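Side-chain contacts in Lin1840 protein (Listeria innocua serovar 6a, PDB 4ZOC), which probably hydrolyses terminal, non-reducing beta-D-glucosyl residues to release beta-D-glucose, as a glycoside hydrolase of family 3 involved in beta-1,2-glucan metabolism: residues Glu276-Asn279 with Asn285-Glu288; Glu362-Ala367 with Pro528-Gly533; Thr401-Leu406 with Gly413-Gly418. The protein carries 2 engineered substitutions. All coordinates share one frame; numbering follows the deposited sequence.

Contact 1 comes first along the chain, in the TIM-barrel domain, between the seventh and eighth barrel strands, 266-268 and 301-302. Its centre lies 44 Å from that of contact 2 and 40 Å from that of contact 3, and it touches neither. Contacts 2 and 3 are neighbours, with centres 11 Å apart, and both belong to the region of the six-stranded sheet of the second domain. The two segments of contact 3 fall in sequence between those of contact 2. Contacts 2 and 3 meet through Arg364 NH2 and Asp417 O, 2.8 Å apart, and through Gly529 N and Ile405 O. A local closure within the barrel thus stands apart from a linked pair that joins helix 361-374 to the loops that follow strands 393-397 and 521-524.

Contact 1. Residues Glu276-Asn279 with Asn285-Glu288; sequences EVIN and NPKE
Ile278 reaches Asn285 and Pro286 because its CG1 branch stands beside its own backbone N (chi1 -57°) and then runs on almost fully extended to CD1 (chi2 165°). The terminal methyl CD1 comes to rest over the face of the peptide group that joins Asn285 to Pro286, 3.4 Å from Asn285 C and equally close to Pro286 N. It also touches the proline ring at its CD corner, 3.8 Å from Pro286 CD. Nearer the backbone, Ile278 CG1 passes 3.7 Å from Asn285 O. A beta-branched, purely apolar residue suits this place, since what it covers is the flat surface of a tertiary amide with no N-H to satisfy.

The contact closes a short turn after helix 273-276, in the stretch of a TIM barrel that links the seventh strand, 266-268, to the helix packed before the eighth. That helix, 286-295, starts here. Asn285 is its N-cap: OD1 accepts from Glu288 N at 2.9 Å, with an N-H...O angle of 162°, and Glu288 N approaches the oxygen almost end-on to the amide C=O. Asparagine is well suited to the role because its short side chain can fold back on the first turn. Pro286 follows in the first helical position, where its ring fixes phi at a helical value and the missing amide hydrogen costs nothing.

Pro286 and Lys287 lean on helix 306-316, and Lys287 NZ forms a salt bridge with Glu317. Ile278 also packs on Ala289, one turn further along helix 286-295. The same turn also faces the second subunit: Glu276 OE1 pairs with Arg572 of that subunit, and Asn279 ND2 donates to its Gly571 O.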
ATOM      1  N   GLU A 276       4.311  -5.266  24.174  1.00  9.81           N
ATOM      2  CA  GLU A 276       3.649  -5.621  22.893  1.00  8.62           C
ATOM      3  C   GLU A 276       4.652  -6.141  21.903  1.00  8.76           C
ATOM      4  O   GLU A 276       4.262  -6.734  20.902  1.00  8.43           O
ATOM      5  CB  GLU A 276       2.813  -4.468  22.367  1.00  8.62           C
ATOM      6  CG  GLU A 276       1.498  -4.344  23.177  1.00 12.18           C
ATOM      7  CD  GLU A 276       0.737  -3.071  22.976  1.00 12.72           C
ATOM      8  OE1 GLU A 276       1.058  -2.354  22.010  1.00 11.85           O
ATOM      9  OE2 GLU A 276      -0.224  -2.911  23.768  1.00 14.93           O
ATOM     10  N   VAL A 277       5.949  -5.976  22.162  1.00  8.82           N
ATOM     11  CA  VAL A 277       6.953  -6.561  21.243  1.00  9.01           C
ATOM     12  C   VAL A 277       6.829  -8.100  21.315  1.00  8.35           C
ATOM     13  O   VAL A 277       7.194  -8.841  20.336  1.00  9.29           O
ATOM     14  CB  VAL A 277       8.390  -6.017  21.434  1.00 10.18           C
ATOM     15  CG1 VAL A 277       8.455  -4.524  21.413  1.00 10.66           C
ATOM     16  CG2 VAL A 277       9.061  -6.506  22.701  1.00 11.11           C
ATOM     17  N   ILE A 278       6.327  -8.601  22.444  1.00  8.83           N
ATOM     18  CA  ILE A 278       5.960 -10.030  22.536  1.00  8.60           C
ATOM     19  C   ILE A 278       4.890 -10.455  21.491  1.00  9.85           C
ATOM     20  O   ILE A 278       5.014 -11.496  20.820  1.00 11.07           O
ATOM     21  CB  ILE A 278       5.524 -10.395  23.989  1.00  9.65           C
ATOM     22  CG1 ILE A 278       6.658 -10.054  24.973  1.00  9.67           C
ATOM     23  CG2 ILE A 278       5.235 -11.885  24.030  1.00 12.35           C
ATOM     24  CD1 ILE A 278       6.157 -10.050  26.411  1.00 12.48           C
ATOM     25  N   ASN A 279       3.798  -9.700  21.418  1.00  8.99           N
ATOM     26  CA  ASN A 279       2.762  -9.976  20.479  1.00 10.23           C
ATOM     27  C   ASN A 279       3.254  -9.966  19.020  1.00  9.42           C
ATOM     28  O   ASN A 279       2.788 -10.758  18.214  1.00  9.54           O
ATOM     29  CB  ASN A 279       1.593  -9.030  20.621  1.00 10.40           C
ATOM     30  CG  ASN A 279       0.861  -9.202  21.922  1.00 13.18           C
ATOM     31  OD1 ASN A 279       0.803 -10.310  22.491  1.00 16.45           O
ATOM     32  ND2 ASN A 279       0.151  -8.148  22.343  1.00 12.94           N
ATOM     33  N   ASN A 285       9.053 -13.363  25.829  1.00 10.07           N
ATOM     34  CA  ASN A 285       8.442 -13.173  27.177  1.00 11.28           C
ATOM     35  C   ASN A 285       8.784 -11.778  27.675  1.00 14.82           C
ATOM     36  O   ASN A 285       9.586 -11.055  27.025  1.00 12.63           O
ATOM     37  CB  ASN A 285       8.949 -14.255  28.142  1.00 12.27           C
ATOM     38  CG  ASN A 285      10.472 -14.370  28.150  1.00 13.82           C
ATOM     39  OD1 ASN A 285      11.190 -13.392  28.096  1.00 15.15           O
ATOM     40  ND2 ASN A 285      10.962 -15.591  28.189  1.00 20.57           N
ATOM     41  N   PRO A 286       8.215 -11.368  28.833  1.00 11.61           N
ATOM     42  CA  PRO A 286       8.578 -10.045  29.400  1.00 12.69           C
ATOM     43  C   PRO A 286      10.043  -9.799  29.654  1.00  9.79           C
ATOM     44  O   PRO A 286      10.497  -8.667  29.632  1.00  8.59           O
ATOM     45  CB  PRO A 286       7.733  -9.966  30.674  1.00 14.90           C
ATOM     46  CG  PRO A 286       6.574 -10.823  30.359  1.00 14.11           C
ATOM     47  CD  PRO A 286       7.136 -11.987  29.574  1.00 13.04           C
ATOM     48  N   LYS A 287      10.803 -10.851  29.939  1.00 11.45           N
ATOM     49  CA  LYS A 287      12.221 -10.695  30.219  1.00 11.31           C
ATOM     50  C   LYS A 287      12.984 -10.275  28.952  1.00 10.98           C
ATOM     51  O   LYS A 287      13.776  -9.379  28.961  1.00  9.93           O
ATOM     52  CB  LYS A 287      12.758 -12.038  30.792  1.00 14.40           C
ATOM     53  CG  LYS A 287      14.228 -12.012  31.153  1.00 15.01           C
ATOM     54  CD  LYS A 287      14.630 -13.335  31.791  1.00 22.76           C
ATOM     55  CE  LYS A 287      16.039 -13.215  32.337  1.00 22.48           C
ATOM     56  NZ  LYS A 287      16.363 -14.514  32.948  1.00 27.98           N
ATOM     57  N   GLU A 288      12.650 -10.900  27.829  1.00  8.08           N
ATOM     58  CA  GLU A 288      13.245 -10.474  26.610  1.00  9.40           C
ATOM     59  C   GLU A 288      12.785  -9.065  26.155  1.00  9.09           C
ATOM     60  O   GLU A 288      13.579  -8.290  25.645  1.00 12.69           O
ATOM     61  CB  GLU A 288      12.953 -11.536  25.492  1.00 11.42           C
ATOM     62  CG  GLU A 288      13.761 -12.841  25.712  1.00 12.00           C
ATOM     63  CD  GLU A 288      13.821 -13.759  24.515  1.00 16.08           C
ATOM     64  OE1 GLU A 288      13.132 -13.530  23.469  1.00 14.65           O
ATOM     65  OE2 GLU A 288      14.518 -14.788  24.652  1.00 16.37           O
TER

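Contact 2. Residues Glu362-Ala367 with Pro528-Gly533; sequences ESRGKA and PGTEAG
Arg364, on regular helix 361-374, faces Thr530 and Glu531 in a type I beta turn from Gly529 to Ala532, a turn closed by Ala532 N to Gly529 O and leading straight into helix 532-541. Glu531 holds the N-cap position, and its side chain, bent at its second torsion, sends OE2 across to the arginine. That one oxygen is gripped by two nitrogens: Arg364 NE and Arg364 NH2 each donate to Glu531 OE2 at 2.7 Å, with N-H...O angles of 149° and 147°. OE2 lies in the guanidinium plane while the carboxylate is turned perpendicular to it; both N-H groups converge on this one oxygen, as a side-on salt bridge. Arginine suits the place because its long chain can turn at chi3 and offer two donors on one edge.

Thr530 covers one face of the guanidinium: its CG2 methyl lies 3.3 Å from Arg364 NH2, offset toward the rim. Nearer its backbone, Glu531 CG lies 3.3 Å from Arg364 O. The second carboxylate oxygen, OE1, is paired with Arg534, which places Glu531 between two arginines and probably stabilises its negative charge. At the positive phi of Gly529 a CB would press on the carbonyl oxygen of Pro528, which suits glycine.

Thr530 OG1 bonds with Val99 N of the barrel domain, and Arg364 NH2 also donates to Asp417 O. The salt bridge thereby ties helix 361-374, which rests on helix 112-128 through Ser363 and Lys366, to the connection between strand 521-524 and helix 532-541.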
ATOM      1  N   GLU A 362      -9.752  35.576  25.549  1.00 13.64           N
ATOM      2  CA  GLU A 362      -8.617  35.725  24.657  1.00 13.20           C
ATOM      3  C   GLU A 362      -8.260  34.373  23.987  1.00 14.08           C
ATOM      4  O   GLU A 362      -8.066  34.302  22.772  1.00 11.17           O
ATOM      5  CB  GLU A 362      -7.390  36.258  25.436  1.00 18.66           C
ATOM      6  CG  GLU A 362      -6.340  36.831  24.517  1.00 29.97           C
ATOM      7  CD  GLU A 362      -5.041  37.143  25.214  1.00 36.25           C
ATOM      8  OE1 GLU A 362      -4.991  37.150  26.469  1.00 34.38           O
ATOM      9  OE2 GLU A 362      -4.051  37.372  24.496  1.00 36.94           O
ATOM     10  N   SER A 363      -8.155  33.328  24.792  1.00 13.76           N
ATOM     11  CA  SER A 363      -7.827  32.005  24.271  1.00 10.92           C
ATOM     12  C   SER A 363      -8.943  31.497  23.325  1.00  9.72           C
ATOM     13  O   SER A 363      -8.643  30.980  22.246  1.00  9.41           O
ATOM     14  CB  SER A 363      -7.564  31.004  25.374  1.00 13.53           C
ATOM     15  OG  SER A 363      -6.357  31.333  26.043  1.00 12.45           O
ATOM     16  N   ARG A 364     -10.196  31.654  23.701  1.00 10.37           N
ATOM     17  CA  ARG A 364     -11.315  31.386  22.739  1.00 12.26           C
ATOM     18  C   ARG A 364     -11.237  32.148  21.398  1.00 11.31           C
ATOM     19  O   ARG A 364     -11.494  31.511  20.344  1.00 11.10           O
ATOM     20  CB  ARG A 364     -12.714  31.566  23.361  1.00 12.57           C
ATOM     21  CG  ARG A 364     -12.950  30.580  24.525  1.00 16.01           C
ATOM     22  CD  ARG A 364     -14.335  30.741  25.137  1.00 17.35           C
ATOM     23  NE  ARG A 364     -15.257  30.093  24.269  1.00 22.99           N
ATOM     24  CZ  ARG A 364     -16.158  29.150  24.569  1.00 20.00           C
ATOM     25  NH1 ARG A 364     -16.454  28.742  25.815  1.00 19.11           N
ATOM     26  NH2 ARG A 364     -16.812  28.701  23.556  1.00 20.01           N
ATOM     27  N   GLY A 365     -10.830  33.431  21.413  1.00  9.96           N
ATOM     28  CA  GLY A 365     -10.573  34.198  20.195  1.00 10.93           C
ATOM     29  C   GLY A 365      -9.437  33.606  19.370  1.00 11.21           C
ATOM     30  O   GLY A 365      -9.529  33.507  18.146  1.00 11.07           O
ATOM     31  N   LYS A 366      -8.376  33.117  20.038  1.00 10.97           N
ATOM     32  CA  LYS A 366      -7.305  32.485  19.308  1.00 10.06           C
ATOM     33  C   LYS A 366      -7.785  31.179  18.593  1.00  9.34           C
ATOM     34  O   LYS A 366      -7.436  30.935  17.441  1.00 10.41           O
ATOM     35  CB  LYS A 366      -6.144  32.213  20.209  1.00  9.21           C
ATOM     36  CG  LYS A 366      -5.479  33.487  20.653  1.00 10.95           C
ATOM     37  CD  LYS A 366      -4.478  33.349  21.791  1.00 11.80           C
ATOM     38  CE  LYS A 366      -3.930  34.714  22.150  1.00 14.74           C
ATOM     39  NZ  LYS A 366      -3.173  34.543  23.405  1.00 17.64           N
ATOM     40  N   ALA A 367      -8.539  30.357  19.305  1.00  8.38           N
ATOM     41  CA  ALA A 367      -9.146  29.168  18.725  1.00  9.18           C
ATOM     42  C   ALA A 367     -10.112  29.440  17.579  1.00  9.05           C
ATOM     43  O   ALA A 367     -10.086  28.715  16.597  1.00 10.65           O
ATOM     44  CB  ALA A 367      -9.784  28.304  19.779  1.00 10.46           C
ATOM     45  N   PRO A 528     -13.358  21.960  14.217  1.00  7.66           N
ATOM     46  CA  PRO A 528     -12.647  23.203  14.547  1.00  7.77           C
ATOM     47  C   PRO A 528     -12.335  23.395  16.021  1.00  8.07           C
ATOM     48  O   PRO A 528     -11.496  24.273  16.356  1.00  7.89           O
ATOM     49  CB  PRO A 528     -13.598  24.313  14.105  1.00  7.61           C
ATOM     50  CG  PRO A 528     -14.533  23.661  13.152  1.00  8.03           C
ATOM     51  CD  PRO A 528     -14.664  22.205  13.606  1.00  7.78           C
ATOM     52  N   GLY A 529     -13.004  22.619  16.887  1.00  6.72           N
ATOM     53  CA  GLY A 529     -12.831  22.749  18.359  1.00  8.03           C
ATOM     54  C   GLY A 529     -13.923  23.582  18.985  1.00  7.63           C
ATOM     55  O   GLY A 529     -15.059  23.659  18.517  1.00  7.15           O
ATOM     56  N   THR A 530     -13.548  24.206  20.099  1.00  8.13           N
ATOM     57  CA  THR A 530     -14.450  24.891  20.972  1.00  8.12           C
ATOM     58  C   THR A 530     -15.270  25.959  20.307  1.00  8.77           C
ATOM     59  O   THR A 530     -16.464  26.086  20.609  1.00  8.94           O
ATOM     60  CB  THR A 530     -13.643  25.461  22.191  1.00  8.58           C
ATOM     61  OG1 THR A 530     -13.043  24.351  22.938  1.00  8.46           O
ATOM     62  CG2 THR A 530     -14.544  26.289  23.092  1.00  8.32           C
ATOM     63  N   GLU A 531     -14.696  26.652  19.320  1.00  8.56           N
ATOM     64  CA  GLU A 531     -15.431  27.735  18.696  1.00  9.03           C
ATOM     65  C   GLU A 531     -16.101  27.295  17.384  1.00  9.48           C
ATOM     66  O   GLU A 531     -16.477  28.205  16.533  1.00  8.94           O
ATOM     67  CB  GLU A 531     -14.516  28.948  18.482  1.00  9.66           C
ATOM     68  CG  GLU A 531     -14.102  29.599  19.796  1.00 11.22           C
ATOM     69  CD  GLU A 531     -15.216  30.367  20.459  1.00 15.58           C
ATOM     70  OE1 GLU A 531     -15.680  31.343  19.886  1.00 23.44           O
ATOM     71  OE2 GLU A 531     -15.545  30.018  21.591  1.00 20.91           O
ATOM     72  N   ALA A 532     -16.236  25.972  17.168  1.00  8.50           N
ATOM     73  CA  ALA A 532     -16.760  25.413  15.884  1.00  8.40           C
ATOM     74  C   ALA A 532     -17.932  26.193  15.208  1.00  9.36           C
ATOM     75  O   ALA A 532     -17.882  26.539  14.029  1.00  7.80           O
ATOM     76  CB  ALA A 532     -17.097  23.940  16.024  1.00  9.23           C
ATOM     77  N   GLY A 533     -19.004  26.455  15.945  1.00  9.11           N
ATOM     78  CA  GLY A 533     -20.167  27.091  15.319  1.00  8.67           C
ATOM     79  C   GLY A 533     -19.912  28.526  14.930  1.00  7.34           C
ATOM     80  O   GLY A 533     -20.598  29.044  14.047  1.00  9.79           O
TER

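Contact 3. Residues Thr401-Leu406 with Gly413-Gly418; sequences TSPDIL and GEEKDG
The long loop between strand 393-397 and helix 421-426, in the alpha/beta domain that follows the barrel, folds back on itself where Pro403, Asp404 and Leu406 meet Glu415 and its neighbours. Glu415 has the largest share, followed by Leu406. With CG beside the backbone N (chi1 -72°) and an extended chain beyond, Glu415 lies across Pro403, so that Glu415 CD stands 3.4 Å from Pro403 O and Glu415 OE1 is 3.6 Å from Pro403 CB. Leu406 CD1 also meets Glu415 CG, at 3.8 Å, this methyl being set over the face of the Glu414-Glu415 peptide, 3.6 Å from Glu414 C.

Two waters stitch the segments together. One donates to both Pro403 O and Glu415 O. The other donates to Asp404 OD1 and to Glu415 OE2, and accepts from Leu406 N. The carboxylates of Asp404 and Glu415 are like charges, their OD1 and OE2 3.9 Å apart; the water between them, together with the donation of Asn468 ND2 to Asp404 OD1, probably eases their repulsion.

Gly418 CA lies 4.4 Å from Leu406 CD2, where a side chain would run into the Leu406 and Ile405 methyls; glycine fits. Pro403 restricts phi where the chain bends; the short Asp404 keeps its carboxylate close enough to share a water with Glu415. An ST turn at Ser402 and an inverse gamma turn centred on Asp404 face 3-10 turn 415-417, making an irregular beta-alpha connection of the family 3 C-terminal domain, stiffened by turns and waters. The residues it spans include Trp409, part of the glucose pocket.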
ATOM      1  N   THR A 401     -27.094  20.314  15.154  1.00  7.70           N
ATOM      2  CA  THR A 401     -27.101  20.494  16.596  1.00  7.86           C
ATOM      3  C   THR A 401     -26.112  19.649  17.345  1.00  8.50           C
ATOM      4  O   THR A 401     -25.971  19.839  18.587  1.00  9.59           O
ATOM      5  CB  THR A 401     -28.497  20.188  17.207  1.00  9.26           C
ATOM      6  OG1 THR A 401     -28.808  18.803  17.148  1.00 10.05           O
ATOM      7  CG2 THR A 401     -29.580  20.991  16.506  1.00 10.21           C
ATOM      8  N   SER A 402     -25.464  18.696  16.697  1.00  8.22           N
ATOM      9  CA  SER A 402     -24.565  17.796  17.430  1.00  9.40           C
ATOM     10  C   SER A 402     -23.497  18.605  18.175  1.00  9.16           C
ATOM     11  O   SER A 402     -22.827  19.453  17.572  1.00  9.30           O
ATOM     12  CB  SER A 402     -23.864  16.817  16.513  1.00  9.90           C
ATOM     13  OG  SER A 402     -22.916  16.055  17.198  1.00 10.23           O
ATOM     14  N   PRO A 403     -23.266  18.245  19.460  1.00  7.92           N
ATOM     15  CA  PRO A 403     -22.153  18.874  20.185  1.00  8.24           C
ATOM     16  C   PRO A 403     -20.777  18.271  19.897  1.00  8.60           C
ATOM     17  O   PRO A 403     -19.754  18.779  20.406  1.00  8.07           O
ATOM     18  CB  PRO A 403     -22.496  18.654  21.668  1.00  8.55           C
ATOM     19  CG  PRO A 403     -23.426  17.467  21.647  1.00 12.49           C
ATOM     20  CD  PRO A 403     -24.106  17.404  20.316  1.00  9.80           C
ATOM     21  N   ASP A 404     -20.739  17.211  19.071  1.00 10.15           N
ATOM     22  CA  ASP A 404     -19.490  16.501  18.754  1.00  8.52           C
ATOM     23  C   ASP A 404     -18.705  17.233  17.645  1.00  7.91           C
ATOM     24  O   ASP A 404     -18.590  16.774  16.475  1.00  6.77           O
ATOM     25  CB  ASP A 404     -19.790  15.070  18.395  1.00  8.93           C
ATOM     26  CG  ASP A 404     -18.536  14.206  18.229  1.00  8.70           C
ATOM     27  OD1 ASP A 404     -17.393  14.633  18.547  1.00  7.65           O
ATOM     28  OD2 ASP A 404     -18.722  13.089  17.722  1.00 11.56           O
ATOM     29  N   ILE A 405     -18.154  18.357  18.018  1.00  8.84           N
ATOM     30  CA  ILE A 405     -17.341  19.224  17.092  1.00  8.07           C
ATOM     31  C   ILE A 405     -15.964  19.573  17.618  1.00  8.33           C
ATOM     32  O   ILE A 405     -15.264  20.344  16.966  1.00  7.77           O
ATOM     33  CB  ILE A 405     -18.063  20.563  16.664  1.00  8.26           C
ATOM     34  CG1 ILE A 405     -18.798  21.211  17.818  1.00  8.34           C
ATOM     35  CG2 ILE A 405     -19.106  20.250  15.565  1.00  9.49           C
ATOM     36  CD1 ILE A 405     -17.911  21.671  18.944  1.00  9.02           C
ATOM     37  N   LEU A 406     -15.539  18.931  18.725  1.00  8.68           N
ATOM     38  CA  LEU A 406     -14.238  19.237  19.354  1.00  8.16           C
ATOM     39  C   LEU A 406     -13.144  18.386  18.798  1.00  9.50           C
ATOM     40  O   LEU A 406     -11.979  18.746  18.949  1.00 12.26           O
ATOM     41  CB  LEU A 406     -14.256  19.054  20.862  1.00  7.47           C
ATOM     42  CG  LEU A 406     -15.346  19.881  21.640  1.00  8.74           C
ATOM     43  CD1 LEU A 406     -15.237  19.617  23.129  1.00  8.35           C
ATOM     44  CD2 LEU A 406     -15.238  21.329  21.317  1.00  9.08           C
ATOM     45  N   GLY A 413     -11.092  18.683  27.019  1.00 12.58           N
ATOM     46  CA  GLY A 413     -12.048  19.693  26.619  1.00 11.56           C
ATOM     47  C   GLY A 413     -13.478  19.198  26.782  1.00 12.76           C
ATOM     48  O   GLY A 413     -13.775  17.981  26.643  1.00 13.16           O
ATOM     49  N   GLU A 414     -14.359  20.112  27.091  1.00  9.49           N
ATOM     50  CA  GLU A 414     -15.756  19.772  27.396  1.00 12.07           C
ATOM     51  C   GLU A 414     -16.721  20.280  26.309  1.00 10.20           C
ATOM     52  O   GLU A 414     -16.737  21.462  25.905  1.00  9.87           O
ATOM     53  CB  GLU A 414     -16.181  20.318  28.773  1.00 14.04           C
ATOM     54  CG  GLU A 414     -15.233  19.882  29.902  1.00 17.44           C
ATOM     55  CD  GLU A 414     -15.597  20.489  31.219  1.00 20.73           C
ATOM     56  OE1 GLU A 414     -16.689  20.132  31.710  1.00 21.46           O
ATOM     57  OE2 GLU A 414     -14.808  21.334  31.750  1.00 26.56           O
ATOM     58  N   GLU A 415     -17.623  19.389  25.910  1.00 10.84           N
ATOM     59  CA  GLU A 415     -18.608  19.754  24.922  1.00  9.10           C
ATOM     60  C   GLU A 415     -19.567  20.906  25.345  1.00  9.69           C
ATOM     61  O   GLU A 415     -19.948  21.724  24.521  1.00 11.25           O
ATOM     62  CB  GLU A 415     -19.369  18.518  24.388  1.00 10.24           C
ATOM     63  CG  GLU A 415     -18.473  17.683  23.492  1.00 10.45           C
ATOM     64  CD  GLU A 415     -19.132  16.484  22.900  1.00 12.70           C
ATOM     65  OE1 GLU A 415     -20.299  16.262  23.231  1.00 14.42           O
ATOM     66  OE2 GLU A 415     -18.453  15.718  22.136  1.00 11.13           O
ATOM     67  N   LYS A 416     -19.841  21.023  26.627  1.00 11.01           N
ATOM     68  CA  LYS A 416     -20.760  22.036  27.120  1.00 12.88           C
ATOM     69  C   LYS A 416     -20.251  23.435  26.879  1.00 12.61           C
ATOM     70  O   LYS A 416     -21.032  24.414  26.728  1.00 12.33           O
ATOM     71  CB  LYS A 416     -21.070  21.781  28.600  1.00 17.98           C
ATOM     72  CG  LYS A 416     -19.880  21.977  29.531  1.00 18.97           C
ATOM     73  CD  LYS A 416     -20.342  21.919  30.987  1.00 28.46           C
ATOM     74  CE  LYS A 416     -19.182  21.965  31.967  1.00 31.74           C
ATOM     75  NZ  LYS A 416     -18.342  23.171  31.755  1.00 31.79           N
ATOM     76  N   ASP A 417     -18.913  23.542  26.765  1.00 10.87           N
ATOM     77  CA  ASP A 417     -18.234  24.818  26.462  1.00 12.19           C
ATOM     78  C   ASP A 417     -18.057  25.112  24.975  1.00 11.16           C
ATOM     79  O   ASP A 417     -17.636  26.213  24.624  1.00 11.40           O
ATOM     80  CB  ASP A 417     -16.806  24.848  27.060  1.00 15.55           C
ATOM     81  CG  ASP A 417     -16.717  24.586  28.556  1.00 20.41           C
ATOM     82  OD1 ASP A 417     -17.492  25.121  29.328  1.00 22.72           O
ATOM     83  OD2 ASP A 417     -15.761  23.855  28.979  1.00 32.25           O
ATOM     84  N   GLY A 418     -18.339  24.140  24.107  1.00 10.98           N
ATOM     85  CA  GLY A 418     -18.193  24.272  22.686  1.00  9.48           C
ATOM     86  C   GLY A 418     -19.428  24.978  22.130  1.00  9.12           C
ATOM     87  O   GLY A 418     -20.519  24.970  22.714  1.00  8.87           O
TER
HETATM   88  O   HOH W   1     -19.975  21.419  21.779  1.00 11.27           O
HETATM   89  O   HOH W   2     -16.487  16.454  20.416  1.00  7.59           O